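Local atomic coordinates of Non-reducing end alpha-L-arabinofuranosidase BoGH43B (Bacteroides ovatus, PDB entry 5JOZ), a protein that removes terminal non-reducing alpha-L-arabinofuranosyl residues from xyloglucan side branches, turning 'S' units into 'X' units during xyloglucan breakdown. Residues Y88-Y94 with W123-I129; V310-F314 with F498-R504; H43-H49 with L300-W305. All coordinates share one frame; numbering follows the deposited sequence.

Contact 1: Y88-Y94 with W123-I129; sequences YVIGTNY and WYVDPSI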
loop_
_atom_site.group_PDB
_atom_site.type_symbol
_atom_site.label_atom_id
_atom_site.label_comp_id
_atom_site.label_asym_id
_atom_site.label_seq_id
_atom_site.Cartn_x
_atom_site.Cartn_y
_atom_site.Cartn_z
ATOM N N TYR A 88 11.461 -9.251 12.020
ATOM C CA TYR A 88 10.203 -9.125 12.758
ATOM C C TYR A 88 9.357 -8.047 12.094
ATOM O O TYR A 88 9.869 -6.971 11.773
ATOM C CB TYR A 88 10.464 -8.700 14.205
ATOM C CG TYR A 88 11.172 -9.730 15.060
ATOM C CD1 TYR A 88 12.544 -9.906 14.970
ATOM C CD2 TYR A 88 10.469 -10.514 15.963
ATOM C CE1 TYR A 88 13.199 -10.842 15.750
ATOM C CE2 TYR A 88 11.113 -11.459 16.751
ATOM C CZ TYR A 88 12.482 -11.619 16.637
ATOM O OH TYR A 88 13.138 -12.556 17.398
ATOM N N VAL A 89 8.076 -8.347 11.874
ATOM C CA VAL A 89 7.134 -7.366 11.387
ATOM C C VAL A 89 5.911 -7.341 12.285
ATOM O O VAL A 89 5.174 -8.319 12.347
ATOM C CB VAL A 89 6.706 -7.637 9.933
ATOM C CG1 VAL A 89 5.607 -6.672 9.515
ATOM C CG2 VAL A 89 7.896 -7.480 9.007
ATOM N N ILE A 90 5.690 -6.203 12.935
ATOM C CA ILE A 90 4.567 -6.006 13.845
ATOM C C ILE A 90 3.590 -5.047 13.167
ATOM O O ILE A 90 4.008 -4.111 12.495
ATOM C CB ILE A 90 5.051 -5.479 15.237
ATOM C CG1 ILE A 90 3.992 -5.695 16.317
ATOM C CG2 ILE A 90 5.422 -4.004 15.209
ATOM C CD1 ILE A 90 4.468 -5.388 17.717
ATOM N N GLY A 91 2.295 -5.304 13.314
ATOM C CA GLY A 91 1.266 -4.390 12.821
ATOM C C GLY A 91 -0.040 -4.604 13.536
ATOM O O GLY A 91 -0.093 -5.326 14.540
ATOM N N THR A 92 -1.093 -3.975 13.035
ATOM C CA THR A 92 -2.447 -4.175 13.565
ATOM C C THR A 92 -3.435 -4.547 12.449
ATOM O O THR A 92 -3.427 -3.937 11.386
ATOM C CB THR A 92 -2.957 -2.902 14.248
ATOM O OG1 THR A 92 -1.871 -2.232 14.889
ATOM C CG2 THR A 92 -4.028 -3.231 15.281
ATOM N N ASN A 93 -4.282 -5.538 12.712
ATOM C CA ASN A 93 -5.382 -5.941 11.822
ATOM C C ASN A 93 -6.709 -5.506 12.467
ATOM O O ASN A 93 -7.041 -5.960 13.562
ATOM C CB ASN A 93 -5.316 -7.462 11.626
ATOM C CG ASN A 93 -6.420 -8.013 10.728
ATOM O OD1 ASN A 93 -7.606 -7.691 10.875
ATOM N ND2 ASN A 93 -6.030 -8.890 9.810
ATOM N N TYR A 94 -7.451 -4.623 11.806
ATOM C CA TYR A 94 -8.777 -4.196 12.279
ATOM C C TYR A 94 -9.869 -4.726 11.370
ATOM O O TYR A 94 -9.887 -4.404 10.181
ATOM C CB TYR A 94 -8.899 -2.668 12.321
ATOM C CG TYR A 94 -8.051 -1.975 13.372
ATOM C CD1 TYR A 94 -8.479 -1.870 14.696
ATOM C CD2 TYR A 94 -6.827 -1.397 13.030
ATOM C CE1 TYR A 94 -7.702 -1.227 15.651
ATOM C CE2 TYR A 94 -6.047 -0.749 13.978
ATOM C CZ TYR A 94 -6.484 -0.666 15.286
ATOM O OH TYR A 94 -5.695 -0.020 16.216
ATOM N N TRP A 123 -5.299 -3.791 20.917
ATOM C CA TRP A 123 -5.802 -3.215 19.672
ATOM C C TRP A 123 -5.171 -1.841 19.360
ATOM O O TRP A 123 -5.774 -1.013 18.672
ATOM C CB TRP A 123 -7.327 -3.122 19.758
ATOM C CG TRP A 123 -7.988 -4.469 19.773
ATOM C CD1 TRP A 123 -8.212 -5.259 20.863
ATOM C CD2 TRP A 123 -8.489 -5.193 18.643
ATOM N NE1 TRP A 123 -8.828 -6.427 20.484
ATOM C CE2 TRP A 123 -9.011 -6.414 19.126
ATOM C CE3 TRP A 123 -8.547 -4.927 17.270
ATOM C CZ2 TRP A 123 -9.592 -7.372 18.283
ATOM C CZ3 TRP A 123 -9.123 -5.879 16.428
ATOM C CH2 TRP A 123 -9.637 -7.086 16.939
ATOM N N TYR A 124 -3.950 -1.598 19.844
ATOM C CA TYR A 124 -3.311 -0.303 19.610
ATOM C C TYR A 124 -2.889 -0.163 18.143
ATOM O O TYR A 124 -2.410 -1.116 17.521
ATOM C CB TYR A 124 -2.125 -0.089 20.552
ATOM C CG TYR A 124 -2.510 -0.024 22.028
ATOM C CD1 TYR A 124 -3.487 0.869 22.480
ATOM C CD2 TYR A 124 -1.885 -0.836 22.973
ATOM C CE1 TYR A 124 -3.841 0.932 23.823
ATOM C CE2 TYR A 124 -2.233 -0.776 24.323
ATOM C CZ TYR A 124 -3.205 0.110 24.742
ATOM O OH TYR A 124 -3.545 0.176 26.074
ATOM N N VAL A 125 -3.122 1.017 17.582
ATOM C CA VAL A 125 -2.684 1.339 16.229
ATOM C C VAL A 125 -1.194 1.665 16.273
ATOM O O VAL A 125 -0.679 2.089 17.313
ATOM C CB VAL A 125 -3.525 2.506 15.635
ATOM C CG1 VAL A 125 -3.121 3.869 16.208
ATOM C CG2 VAL A 125 -3.458 2.506 14.112
ATOM N N ASP A 126 -0.504 1.447 15.158
ATOM C CA ASP A 126 0.895 1.832 15.001
ATOM C C ASP A 126 1.833 1.255 16.065
ATOM O O ASP A 126 2.638 1.977 16.647
ATOM C CB ASP A 126 1.006 3.369 14.963
ATOM C CG ASP A 126 0.233 3.987 13.808
ATOM O OD1 ASP A 126 -0.259 3.231 12.945
ATOM O OD2 ASP A 126 0.136 5.234 13.760
ATOM N N PRO A 127 1.741 -0.058 16.318
ATOM C CA PRO A 127 2.697 -0.644 17.249
ATOM C C PRO A 127 4.084 -0.615 16.636
ATOM O O PRO A 127 4.230 -0.909 15.458
ATOM C CB PRO A 127 2.210 -2.090 17.381
ATOM C CG PRO A 127 1.545 -2.372 16.069
ATOM C CD PRO A 127 0.882 -1.079 15.694
ATOM N N SER A 128 5.090 -0.251 17.420
ATOM C CA SER A 128 6.464 -0.273 16.941
ATOM C C SER A 128 7.318 -1.094 17.863
ATOM O O SER A 128 7.028 -1.180 19.049
ATOM C CB SER A 128 7.018 1.140 16.849
ATOM O OG SER A 128 8.287 1.129 16.222
ATOM N N ILE A 129 8.378 -1.685 17.312
ATOM C CA ILE A 129 9.345 -2.433 18.114
ATOM C C ILE A 129 10.746 -1.922 17.852
ATOM O O ILE A 129 11.013 -1.364 16.798
ATOM C CB ILE A 129 9.284 -3.968 17.881
ATOM C CG1 ILE A 129 9.253 -4.327 16.389
ATOM C CG2 ILE A 129 8.059 -4.574 18.564
ATOM C CD1 ILE A 129 9.489 -5.798 16.112
#
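Tyr94 and Trp123 run past each other in opposite directions, so that Tyr94 CD1 lies 4.0 Å from Trp123 CE3, at the edge of the indole. The phenol ends in the bend of 123-129: Tyr94 OH donates to Trp123 O (2.7 Å), near the plane of the phenol ring, while the hydroxyl stands 39° above the plane of that carbonyl. Val125 crosses the phenol at about a right angle and brings its CB against the hydroxyl. Two residues earlier on the strand, Thr92 donates from OG1 to Tyr124 O (2.9 Å), in the carbonyl plane. A chi1 of -35° holds that oxygen beside the threonine's own backbone N, where Pro127 CD also packs on it at 3.1 Å. Two successive loop carbonyls are thus held by hydroxyls of one strand. Beyond them aliphatic groups take over: Ile90 CD1 meets Pro127 CB (4.0 Å) and Ile129 CG2 (3.8 Å), and Ile129 CD1 reaches Tyr88 CB. Asp126 points away from strand 86-94, its OD2 accepting from Gly177 N, close to Glu176, the inferred proton donor; Asp126 itself is inferred to tune that acid. Strand 86-94 lies between strands 74-83 and 102-107 in one blade of the five-bladed beta-propeller of family 43, and 123-129 runs into strand 128-132, the first of the next blade, with Phe138 of strand 135-141 covering Ile90 and Pro127.

Contact 2: V310-F314 with F498-R504; sequences VRDDF and FDWFDFR. With CA (calcium ion), chain C.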
loop_
_atom_site.group_PDB
_atom_site.type_symbol
_atom_site.label_atom_id
_atom_site.label_comp_id
_atom_site.label_asym_id
_atom_site.label_seq_id
_atom_site.Cartn_x
_atom_site.Cartn_y
_atom_site.Cartn_z
ATOM N N VAL A 310 6.640 -4.847 -19.439
ATOM C CA VAL A 310 5.320 -4.237 -19.553
ATOM C C VAL A 310 4.206 -5.290 -19.569
ATOM O O VAL A 310 3.160 -5.091 -18.957
ATOM C CB VAL A 310 5.219 -3.399 -20.857
ATOM C CG1 VAL A 310 3.784 -2.923 -21.105
ATOM C CG2 VAL A 310 6.190 -2.221 -20.801
ATOM N N ARG A 311 4.431 -6.366 -20.317
ATOM C CA ARG A 311 3.466 -7.439 -20.469
ATOM C C ARG A 311 3.715 -8.584 -19.494
ATOM O O ARG A 311 4.812 -9.159 -19.474
ATOM C CB ARG A 311 3.546 -8.008 -21.875
ATOM C CG ARG A 311 2.532 -9.112 -22.117
ATOM C CD ARG A 311 2.285 -9.347 -23.596
ATOM N NE ARG A 311 1.671 -8.192 -24.236
ATOM C CZ ARG A 311 1.235 -8.163 -25.497
ATOM N NH1 ARG A 311 1.314 -9.239 -26.288
ATOM N NH2 ARG A 311 0.683 -7.047 -25.961
ATOM N N ASP A 312 2.691 -8.918 -18.713
ATOM C CA ASP A 312 2.613 -10.209 -18.019
ATOM C C ASP A 312 1.834 -11.170 -18.925
ATOM O O ASP A 312 0.621 -11.003 -19.149
ATOM C CB ASP A 312 1.936 -10.047 -16.652
ATOM C CG ASP A 312 2.046 -11.299 -15.762
ATOM O OD1 ASP A 312 2.234 -12.418 -16.272
ATOM O OD2 ASP A 312 1.905 -11.151 -14.521
ATOM N N ASP A 313 2.542 -12.161 -19.458
ATOM C CA ASP A 313 1.955 -13.144 -20.376
ATOM C C ASP A 313 1.175 -14.253 -19.649
ATOM O O ASP A 313 0.558 -15.090 -20.308
ATOM C CB ASP A 313 3.055 -13.805 -21.239
ATOM C CG ASP A 313 3.568 -12.911 -22.353
ATOM O OD1 ASP A 313 2.756 -12.466 -23.194
ATOM O OD2 ASP A 313 4.798 -12.690 -22.414
ATOM N N PHE A 314 1.219 -14.302 -18.317
ATOM C CA PHE A 314 0.521 -15.355 -17.558
ATOM C C PHE A 314 0.907 -16.740 -18.089
ATOM O O PHE A 314 0.051 -17.590 -18.355
ATOM C CB PHE A 314 -1.008 -15.158 -17.619
ATOM C CG PHE A 314 -1.483 -13.823 -17.100
ATOM C CD1 PHE A 314 -1.206 -13.432 -15.783
ATOM C CD2 PHE A 314 -2.243 -12.980 -17.903
ATOM C CE1 PHE A 314 -1.653 -12.213 -15.290
ATOM C CE2 PHE A 314 -2.701 -11.759 -17.408
ATOM C CZ PHE A 314 -2.403 -11.376 -16.103
ATOM N N PHE A 498 -7.676 -14.388 -19.460
ATOM C CA PHE A 498 -6.827 -13.248 -19.788
ATOM C C PHE A 498 -5.502 -13.779 -20.296
ATOM O O PHE A 498 -4.726 -14.338 -19.530
ATOM C CB PHE A 498 -6.615 -12.373 -18.553
ATOM C CG PHE A 498 -7.871 -11.709 -18.076
ATOM C CD1 PHE A 498 -8.783 -12.403 -17.304
ATOM C CD2 PHE A 498 -8.160 -10.409 -18.436
ATOM C CE1 PHE A 498 -9.949 -11.799 -16.877
ATOM C CE2 PHE A 498 -9.328 -9.793 -18.008
ATOM C CZ PHE A 498 -10.219 -10.482 -17.225
ATOM N N ASP A 499 -5.261 -13.607 -21.588
ATOM C CA ASP A 499 -4.046 -14.086 -22.234
ATOM C C ASP A 499 -2.839 -13.260 -21.773
ATOM O O ASP A 499 -1.767 -13.804 -21.510
ATOM C CB ASP A 499 -4.200 -13.995 -23.759
ATOM C CG ASP A 499 -3.150 -14.789 -24.514
ATOM O OD1 ASP A 499 -2.308 -15.471 -23.886
ATOM O OD2 ASP A 499 -3.174 -14.730 -25.759
ATOM N N TRP A 500 -3.008 -11.951 -21.689
ATOM C CA TRP A 500 -1.956 -11.094 -21.167
ATOM C C TRP A 500 -2.516 -9.814 -20.577
ATOM O O TRP A 500 -3.705 -9.539 -20.716
ATOM C CB TRP A 500 -0.907 -10.800 -22.245
ATOM C CG TRP A 500 -1.433 -10.370 -23.596
ATOM C CD1 TRP A 500 -1.523 -11.143 -24.718
ATOM C CD2 TRP A 500 -1.900 -9.071 -23.968
ATOM N NE1 TRP A 500 -2.025 -10.412 -25.759
ATOM C CE2 TRP A 500 -2.255 -9.132 -25.334
ATOM C CE3 TRP A 500 -2.033 -7.853 -23.289
ATOM C CZ2 TRP A 500 -2.752 -8.021 -26.032
ATOM C CZ3 TRP A 500 -2.539 -6.749 -23.979
ATOM C CH2 TRP A 500 -2.904 -6.847 -25.335
ATOM N N PHE A 501 -1.643 -9.071 -19.898
ATOM C CA PHE A 501 -1.971 -7.808 -19.238
ATOM C C PHE A 501 -0.740 -6.904 -19.325
ATOM O O PHE A 501 0.311 -7.248 -18.774
ATOM C CB PHE A 501 -2.339 -8.056 -17.770
ATOM C CG PHE A 501 -2.937 -6.862 -17.070
ATOM C CD1 PHE A 501 -2.139 -5.790 -16.657
ATOM C CD2 PHE A 501 -4.303 -6.818 -16.789
ATOM C CE1 PHE A 501 -2.694 -4.701 -16.004
ATOM C CE2 PHE A 501 -4.861 -5.730 -16.136
ATOM C CZ PHE A 501 -4.062 -4.668 -15.745
ATOM N N ASP A 502 -0.884 -5.783 -20.042
ATOM C CA ASP A 502 0.138 -4.753 -20.188
ATOM C C ASP A 502 -0.076 -3.664 -19.162
ATOM O O ASP A 502 -1.194 -3.216 -18.953
ATOM C CB ASP A 502 0.068 -4.084 -21.563
ATOM C CG ASP A 502 0.590 -4.960 -22.689
ATOM O OD1 ASP A 502 1.056 -6.108 -22.462
ATOM O OD2 ASP A 502 0.529 -4.477 -23.833
ATOM N N PHE A 503 1.009 -3.212 -18.555
ATOM C CA PHE A 503 0.963 -2.125 -17.594
ATOM C C PHE A 503 2.161 -1.214 -17.868
ATOM O O PHE A 503 3.299 -1.607 -17.615
ATOM C CB PHE A 503 1.017 -2.708 -16.177
ATOM C CG PHE A 503 0.578 -1.748 -15.108
ATOM C CD1 PHE A 503 -0.770 -1.421 -14.960
ATOM C CD2 PHE A 503 1.506 -1.166 -14.249
ATOM C CE1 PHE A 503 -1.188 -0.535 -13.978
ATOM C CE2 PHE A 503 1.093 -0.281 -13.264
ATOM C CZ PHE A 503 -0.259 0.034 -13.131
ATOM N N ARG A 504 1.913 -0.021 -18.409
ATOM C CA ARG A 504 2.993 0.892 -18.783
ATOM C C ARG A 504 2.872 2.220 -18.054
ATOM O O ARG A 504 1.939 2.971 -18.300
ATOM C CB ARG A 504 2.988 1.112 -20.291
ATOM C CG ARG A 504 4.297 1.677 -20.815
ATOM C CD ARG A 504 4.187 1.972 -22.296
ATOM N NE ARG A 504 3.696 0.809 -23.039
ATOM C CZ ARG A 504 4.451 -0.124 -23.627
ATOM N NH1 ARG A 504 5.786 -0.063 -23.599
ATOM N NH2 ARG A 504 3.851 -1.135 -24.268
HETATM CA CA CA C . -0.400 -15.519 -22.410
HETATM O O HOH W 1 0.652 -13.843 -23.767
HETATM O O HOH W 2 1.230 -17.145 -23.167
#
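Residues 310-314 run antiparallel to strand 498-504, with Asp312 and Phe501 as a hydrogen-bonded pair (Asp312 N to Phe501 O 2.9 Å, Phe501 N to Asp312 O 3.1 Å), Arg311 and Asp502 as the non-hydrogen-bonded pair beside it, and Phe503 N donating to Val310 O. On the face carrying Arg311 and Asp502, the guanidinium lies flat on the Trp500 indole, planes 4° apart and centres 3.7 Å apart, a cation-pi stack with CZ over the ring. Its edge is used as well: NE donates to the syn lone pair of Asp502 OD1 (2.8 Å), nearly in the guanidinium plane, and NH2 adds a weak bond to OD2. The bend of the arginine at chi3 (-65°) turns the group down onto the indole, and the two partners, one at a face and one at an edge, fix its rotation. The pairing belongs to the concanavalin A-like beta-sandwich domain, where strand 496-505 also pairs with strand 370-377. At the Phe498 end a calcium ion ties the segments together through Asp313 O, Asp499 O and Asp499 OD1, each at 2.4 Å; Gly341 O and two waters complete the site. One of these waters donates to Asp313 OD1 (2.6 Å), and Asp499 OD2 forms a salt bridge with Lys375. Asp312 OD1 accepts from Phe314 N in an Asx turn, while its OD2 is bound by Trp323. Phe314 slants across Phe501, CZ to CB 3.7 Å, with Met483 of strand 480-486 packed against both residues.

Contact 3: H43-H49 with L300-W305; sequences HSKDLVH and LPSHVW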
loop_
_atom_site.group_PDB
_atom_site.type_symbol
_atom_site.label_atom_id
_atom_site.label_comp_id
_atom_site.label_asym_id
_atom_site.label_seq_id
_atom_site.Cartn_x
_atom_site.Cartn_y
_atom_site.Cartn_z
ATOM N N HIS A 43 13.047 -4.581 -1.288
ATOM C CA HIS A 43 14.474 -4.752 -1.042
ATOM C C HIS A 43 15.245 -3.698 -1.840
ATOM O O HIS A 43 14.917 -3.445 -2.986
ATOM C CB HIS A 43 14.884 -6.162 -1.458
ATOM C CG HIS A 43 16.348 -6.450 -1.334
ATOM N ND1 HIS A 43 16.989 -7.363 -2.141
ATOM C CD2 HIS A 43 17.292 -5.962 -0.496
ATOM C CE1 HIS A 43 18.267 -7.415 -1.818
ATOM N NE2 HIS A 43 18.476 -6.579 -0.819
ATOM N N SER A 44 16.240 -3.066 -1.214
ATOM C CA SER A 44 17.153 -2.150 -1.913
ATOM C C SER A 44 18.591 -2.300 -1.401
ATOM O O SER A 44 18.812 -2.803 -0.301
ATOM C CB SER A 44 16.669 -0.705 -1.745
ATOM O OG SER A 44 17.449 0.236 -2.478
ATOM N N LYS A 45 19.553 -1.886 -2.228
ATOM C CA LYS A 45 20.955 -1.683 -1.821
ATOM C C LYS A 45 21.409 -0.210 -1.809
ATOM O O LYS A 45 22.511 0.088 -1.341
ATOM C CB LYS A 45 21.889 -2.510 -2.717
ATOM C CG LYS A 45 21.557 -3.995 -2.669
ATOM C CD LYS A 45 22.643 -4.884 -3.245
ATOM C CE LYS A 45 22.474 -6.324 -2.770
ATOM N NZ LYS A 45 23.131 -6.558 -1.458
ATOM N N ASP A 46 20.569 0.704 -2.289
ATOM C CA ASP A 46 20.922 2.133 -2.358
ATOM C C ASP A 46 19.861 3.104 -1.803
ATOM O O ASP A 46 19.992 4.319 -1.986
ATOM C CB ASP A 46 21.290 2.505 -3.805
ATOM C CG ASP A 46 20.153 2.244 -4.817
ATOM O OD1 ASP A 46 18.963 2.146 -4.441
ATOM O OD2 ASP A 46 20.466 2.143 -6.020
ATOM N N LEU A 47 18.836 2.571 -1.126
ATOM C CA LEU A 47 17.646 3.329 -0.628
ATOM C C LEU A 47 16.725 3.937 -1.689
ATOM O O LEU A 47 15.656 4.449 -1.343
ATOM C CB LEU A 47 18.022 4.420 0.387
ATOM C CG LEU A 47 18.578 3.997 1.740
ATOM C CD1 LEU A 47 18.907 5.241 2.538
ATOM C CD2 LEU A 47 17.592 3.141 2.509
ATOM N N VAL A 48 17.112 3.852 -2.965
ATOM C CA VAL A 48 16.446 4.563 -4.045
ATOM C C VAL A 48 15.699 3.604 -4.966
ATOM O O VAL A 48 14.543 3.848 -5.296
ATOM C CB VAL A 48 17.461 5.407 -4.844
ATOM C CG1 VAL A 48 16.837 5.979 -6.118
ATOM C CG2 VAL A 48 17.988 6.538 -3.968
ATOM N N HIS A 49 16.372 2.538 -5.393
ATOM C CA HIS A 49 15.803 1.556 -6.291
ATOM C C HIS A 49 15.324 0.344 -5.493
ATOM O O HIS A 49 16.102 -0.339 -4.825
ATOM C CB HIS A 49 16.838 1.167 -7.332
ATOM C CG HIS A 49 17.290 2.320 -8.174
ATOM N ND1 HIS A 49 18.505 2.946 -7.992
ATOM C CD2 HIS A 49 16.674 2.980 -9.183
ATOM C CE1 HIS A 49 18.623 3.935 -8.861
ATOM N NE2 HIS A 49 17.524 3.978 -9.594
ATOM N N LEU A 300 26.039 5.425 -0.976
ATOM C CA LEU A 300 25.866 4.000 -1.210
ATOM C C LEU A 300 26.061 3.800 -2.707
ATOM O O LEU A 300 25.721 4.704 -3.485
ATOM C CB LEU A 300 24.443 3.551 -0.847
ATOM C CG LEU A 300 23.993 3.578 0.612
ATOM C CD1 LEU A 300 22.479 3.448 0.721
ATOM C CD2 LEU A 300 24.687 2.477 1.401
ATOM N N PRO A 301 26.583 2.629 -3.127
ATOM C CA PRO A 301 26.672 2.421 -4.574
ATOM C C PRO A 301 25.291 2.213 -5.225
ATOM O O PRO A 301 24.465 1.454 -4.724
ATOM C CB PRO A 301 27.563 1.175 -4.719
ATOM C CG PRO A 301 28.117 0.896 -3.355
ATOM C CD PRO A 301 27.170 1.507 -2.370
ATOM N N SER A 302 25.063 2.920 -6.325
ATOM C CA SER A 302 23.857 2.778 -7.116
ATOM C C SER A 302 23.682 1.314 -7.539
ATOM O O SER A 302 24.646 0.678 -7.965
ATOM C CB SER A 302 23.945 3.692 -8.344
ATOM O OG SER A 302 22.813 3.558 -9.172
ATOM N N HIS A 303 22.461 0.795 -7.394
ATOM C CA HIS A 303 22.136 -0.589 -7.745
ATOM C C HIS A 303 20.711 -0.651 -8.329
ATOM O O HIS A 303 19.727 -0.879 -7.616
ATOM C CB HIS A 303 22.303 -1.495 -6.515
ATOM C CG HIS A 303 22.302 -2.955 -6.841
ATOM N ND1 HIS A 303 21.146 -3.670 -7.071
ATOM C CD2 HIS A 303 23.323 -3.831 -6.998
ATOM C CE1 HIS A 303 21.455 -4.924 -7.351
ATOM N NE2 HIS A 303 22.769 -5.046 -7.318
ATOM N N VAL A 304 20.608 -0.394 -9.631
ATOM C CA VAL A 304 19.323 -0.436 -10.340
ATOM C C VAL A 304 18.926 -1.898 -10.560
ATOM O O VAL A 304 19.772 -2.716 -10.915
ATOM C CB VAL A 304 19.363 0.353 -11.685
ATOM C CG1 VAL A 304 20.224 -0.347 -12.740
ATOM C CG2 VAL A 304 17.955 0.572 -12.235
ATOM N N TRP A 305 17.650 -2.224 -10.327
ATOM C CA TRP A 305 17.133 -3.590 -10.551
ATOM C C TRP A 305 16.696 -3.795 -12.015
ATOM O O TRP A 305 16.387 -2.829 -12.730
ATOM C CB TRP A 305 15.968 -3.898 -9.605
ATOM C CG TRP A 305 16.343 -3.852 -8.160
ATOM C CD1 TRP A 305 16.001 -2.891 -7.255
ATOM C CD2 TRP A 305 17.153 -4.804 -7.450
ATOM N NE1 TRP A 305 16.542 -3.184 -6.024
ATOM C CE2 TRP A 305 17.256 -4.348 -6.115
ATOM C CE3 TRP A 305 17.807 -5.993 -7.816
ATOM C CZ2 TRP A 305 17.977 -5.046 -5.139
ATOM C CZ3 TRP A 305 18.526 -6.697 -6.837
ATOM C CH2 TRP A 305 18.609 -6.214 -5.519
HETATM O O HOH W 3 19.105 -0.815 -4.911
#
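Asp46 OD2 accepts the backbone N-H of His303 (OD2 to N 2.8 Å) on its anti side, tilted 31° out of the carboxylate plane, the stronger of two direct hydrogen bonds across the contact. The same oxygen takes His49 ND1 on its syn side, in the imidazole plane and almost straight, and the two donors come from opposite faces of the carboxylate. Trp305 NE1 gives a weak bond to His49 O (3.1 Å), and its CZ2 lies over one face of the His43 ring, toward the rim, the two rings meeting obliquely with planes 46° apart. Lys45 runs alongside His303 and sets CD over the centre of the imidazole, 4.0 Å from the centroid in a CH-pi contact. Val304 CA covers one face of His49, and Val48 CG1 the other. At the far end Leu300 CD1 packs against Leu47 CG (4.1 Å).

A second shell holds these groups in place. Asp46 OD1 accepts from Val48 N and His49 N, with chi1 of 59° folding the carboxylate back over its own turn. Ser44 OG bonds to His49 O, and a water accepts from Lys45 N and donates to His49 O and His303 O. Asp25 binds both His43 NE2 and Lys45 NZ. Loop 300-305 is thus bonded across an ST turn at Ser44 and an Asx turn at Asp46, which join antiparallel strands 40-44 and 51-55 in one blade of the five-bladed beta-propeller typical of family 43.

Overall arrangement
Contact 3 joins residues 43-49, near the N-terminal end, to 300-305 and so encloses contact 1 in its loop; contact 2 opens after that loop has closed. Contacts 1 and 3 lie on different blades of the five-bladed propeller, their centres 28 Å apart: contact 1 bridges two successive blades beside the residues inferred to be catalytic, whereas contact 3, away from them, ties the loop between strands 294-296 and 311-312 to the turn after strand 40-44. Contact 2 belongs to the concanavalin A-like domain, its centre 26 Å from that of contact 3 (nearest atoms about 12 Å) and 35 Å from that of contact 1, which puts the calcium well away from the inferred active site.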